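Side-chain contact in translation initiation factor eif-2b-like protein (Chaetomium thermophilum, PDB 4ZEO), which is the delta subunit of eIF2B, the decameric complex that exchanges GDP for GTP on eIF2, and probably acts in translation initiation: residues 294-299 against 326-331. Numbering follows the deposited sequence.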
loop_
_atom_site.group_PDB
_atom_site.type_symbol
_atom_site.label_atom_id
_atom_site.label_comp_id
_atom_site.label_asym_id
_atom_site.label_seq_id
_atom_site.Cartn_x
_atom_site.Cartn_y
_atom_site.Cartn_z
ATOM N N LEU A 294 -4.417 -2.811 -6.110
ATOM C CA LEU A 294 -3.475 -3.020 -7.205
ATOM C C LEU A 294 -3.958 -4.149 -8.135
ATOM O O LEU A 294 -3.835 -4.042 -9.361
ATOM C CB LEU A 294 -2.082 -3.325 -6.667
ATOM C CG LEU A 294 -1.345 -2.178 -5.983
ATOM C CD1 LEU A 294 0.043 -2.627 -5.566
ATOM C CD2 LEU A 294 -1.252 -0.975 -6.905
ATOM N N VAL A 295 -4.505 -5.222 -7.554
ATOM C CA VAL A 295 -5.032 -6.325 -8.345
ATOM C C VAL A 295 -6.227 -5.873 -9.189
ATOM O O VAL A 295 -6.300 -6.134 -10.383
ATOM C CB VAL A 295 -5.435 -7.513 -7.437
ATOM C CG1 VAL A 295 -6.188 -8.592 -8.226
ATOM C CG2 VAL A 295 -4.214 -8.078 -6.739
ATOM N N GLU A 296 -7.126 -5.133 -8.567
ATOM C CA GLU A 296 -8.291 -4.584 -9.248
ATOM C C GLU A 296 -7.908 -3.694 -10.438
ATOM O O GLU A 296 -8.485 -3.830 -11.525
ATOM C CB GLU A 296 -9.151 -3.800 -8.246
ATOM C CG GLU A 296 -10.412 -3.165 -8.818
ATOM C CD GLU A 296 -11.332 -2.649 -7.725
ATOM O OE1 GLU A 296 -11.138 -3.019 -6.547
ATOM O OE2 GLU A 296 -12.253 -1.868 -8.031
ATOM N N LYS A 297 -6.937 -2.801 -10.223
ATOM C CA LYS A 297 -6.459 -1.888 -11.262
ATOM C C LYS A 297 -5.844 -2.635 -12.433
ATOM O O LYS A 297 -6.043 -2.265 -13.611
ATOM C CB LYS A 297 -5.415 -0.914 -10.702
ATOM C CG LYS A 297 -5.901 0.119 -9.690
ATOM C CD LYS A 297 -6.896 1.093 -10.231
ATOM C CE LYS A 297 -7.319 2.082 -9.127
ATOM N NZ LYS A 297 -8.336 3.083 -9.594
ATOM N N THR A 298 -5.099 -3.683 -12.106
ATOM C CA THR A 298 -4.436 -4.500 -13.113
ATOM C C THR A 298 -5.440 -5.201 -14.005
ATOM O O THR A 298 -5.332 -5.152 -15.239
ATOM C CB THR A 298 -3.541 -5.545 -12.478
ATOM O OG1 THR A 298 -2.484 -4.885 -11.771
ATOM C CG2 THR A 298 -2.963 -6.446 -13.548
ATOM N N LEU A 299 -6.436 -5.819 -13.367
ATOM C CA LEU A 299 -7.483 -6.542 -14.082
ATOM C C LEU A 299 -8.301 -5.581 -14.939
ATOM O O LEU A 299 -8.624 -5.888 -16.079
ATOM C CB LEU A 299 -8.372 -7.320 -13.094
ATOM C CG LEU A 299 -7.614 -8.433 -12.334
ATOM C CD1 LEU A 299 -8.495 -9.204 -11.325
ATOM C CD2 LEU A 299 -6.964 -9.421 -13.320
ATOM N N ALA A 326 -15.723 -8.764 -7.327
ATOM C CA ALA A 326 -16.388 -9.548 -8.369
ATOM C C ALA A 326 -17.446 -8.707 -9.064
ATOM O O ALA A 326 -17.656 -8.829 -10.272
ATOM C CB ALA A 326 -17.016 -10.829 -7.788
ATOM N N LYS A 327 -18.124 -7.872 -8.283
ATOM C CA LYS A 327 -19.125 -6.953 -8.820
ATOM C C LYS A 327 -18.507 -6.013 -9.838
ATOM O O LYS A 327 -18.996 -5.902 -10.960
ATOM C CB LYS A 327 -19.772 -6.123 -7.703
ATOM C CG LYS A 327 -21.119 -6.627 -7.208
ATOM C CD LYS A 327 -21.780 -5.617 -6.261
ATOM C CE LYS A 327 -23.004 -6.213 -5.578
ATOM N NZ LYS A 327 -22.603 -7.098 -4.442
ATOM N N VAL A 328 -17.428 -5.342 -9.441
ATOM C CA VAL A 328 -16.760 -4.363 -10.292
ATOM C C VAL A 328 -16.227 -5.000 -11.581
ATOM O O VAL A 328 -16.431 -4.467 -12.672
ATOM C CB VAL A 328 -15.600 -3.667 -9.528
ATOM C CG1 VAL A 328 -14.739 -2.840 -10.470
ATOM C CG2 VAL A 328 -16.140 -2.806 -8.392
ATOM N N LEU A 329 -15.594 -6.166 -11.456
ATOM C CA LEU A 329 -14.991 -6.841 -12.603
ATOM C C LEU A 329 -16.064 -7.271 -13.594
ATOM O O LEU A 329 -15.899 -7.125 -14.806
ATOM C CB LEU A 329 -14.177 -8.062 -12.150
ATOM C CG LEU A 329 -12.962 -7.821 -11.243
ATOM C CD1 LEU A 329 -12.241 -9.128 -10.886
ATOM C CD2 LEU A 329 -12.000 -6.820 -11.892
ATOM N N ARG A 330 -17.177 -7.766 -13.068
ATOM C CA ARG A 330 -18.304 -8.183 -13.894
ATOM C C ARG A 330 -18.881 -7.007 -14.673
ATOM O O ARG A 330 -19.193 -7.134 -15.852
ATOM C CB ARG A 330 -19.391 -8.821 -13.029
ATOM C CG ARG A 330 -19.360 -10.338 -12.981
ATOM C CD ARG A 330 -20.111 -10.867 -11.762
ATOM N NE ARG A 330 -19.758 -12.251 -11.467
ATOM C CZ ARG A 330 -20.024 -12.870 -10.321
ATOM N NH1 ARG A 330 -20.634 -12.226 -9.338
ATOM N NH2 ARG A 330 -19.661 -14.132 -10.154
ATOM N N HIS A 331 -18.985 -5.857 -14.012
ATOM C CA HIS A 331 -19.468 -4.615 -14.625
ATOM C C HIS A 331 -18.547 -4.197 -15.774
ATOM O O HIS A 331 -18.994 -3.603 -16.751
ATOM C CB HIS A 331 -19.552 -3.507 -13.566
ATOM C CG HIS A 331 -20.154 -2.227 -14.058
ATOM N ND1 HIS A 331 -21.357 -2.171 -14.731
ATOM C CD2 HIS A 331 -19.709 -0.950 -13.972
ATOM C CE1 HIS A 331 -21.629 -0.913 -15.037
ATOM N NE2 HIS A 331 -20.645 -0.154 -14.588
#
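Two successive beta-alpha-beta crossovers, 285-289/293-304/310-314 and 310-314/321-331/336-338, place helices 293-304 and 321-331 side by side in the Rossmann-like domain, and L299 and L329 make the apolar part of the contact between them. In this worked example of two crossover helices meeting, the leucine pair faces the strands, and E296 meets V328 on the side farther from the sheet. The backbones come nearest at the leucines, with L299 CA 7.7 Å from L329 CA. The CA–CB bond of L299 is directed at helix 321-331. That of L329 is not aimed at its partner, but with CG anti to the carbonyl carbon (chi1 -63°) the end of the chain swings across to L299. Both branches of L329 are used: CD1 meets CD1 of L299 at 3.8 Å, and CD2 lies 3.9 Å from CB of L299, so the forked end packs along the base and tip of its partner. The two side chains run obliquely to each other.

One turn earlier, E296 reaches V328 with an extended chain, CG anti to the backbone N (chi1 180°). Its OE2 arrives at the branched end of V328, 3.6 Å from CG1 and 4.0 Å from CG2, the two side chains lying at about a right angle. This is van der Waals contact alone; the charge is met by R291, whose NE forms a salt bridge with E296 OE1, and the V328 side chain also rests against R291. The pairing of OE1 with R291 probably helps to keep OE2 beside the valine methyls.

Beneath the leucines lies the parallel sheet, with L299 resting on I286 of strand 285-289 and L329 on V336 of strand 336-338, while helix 246-277 packs against T298 of helix 293-304.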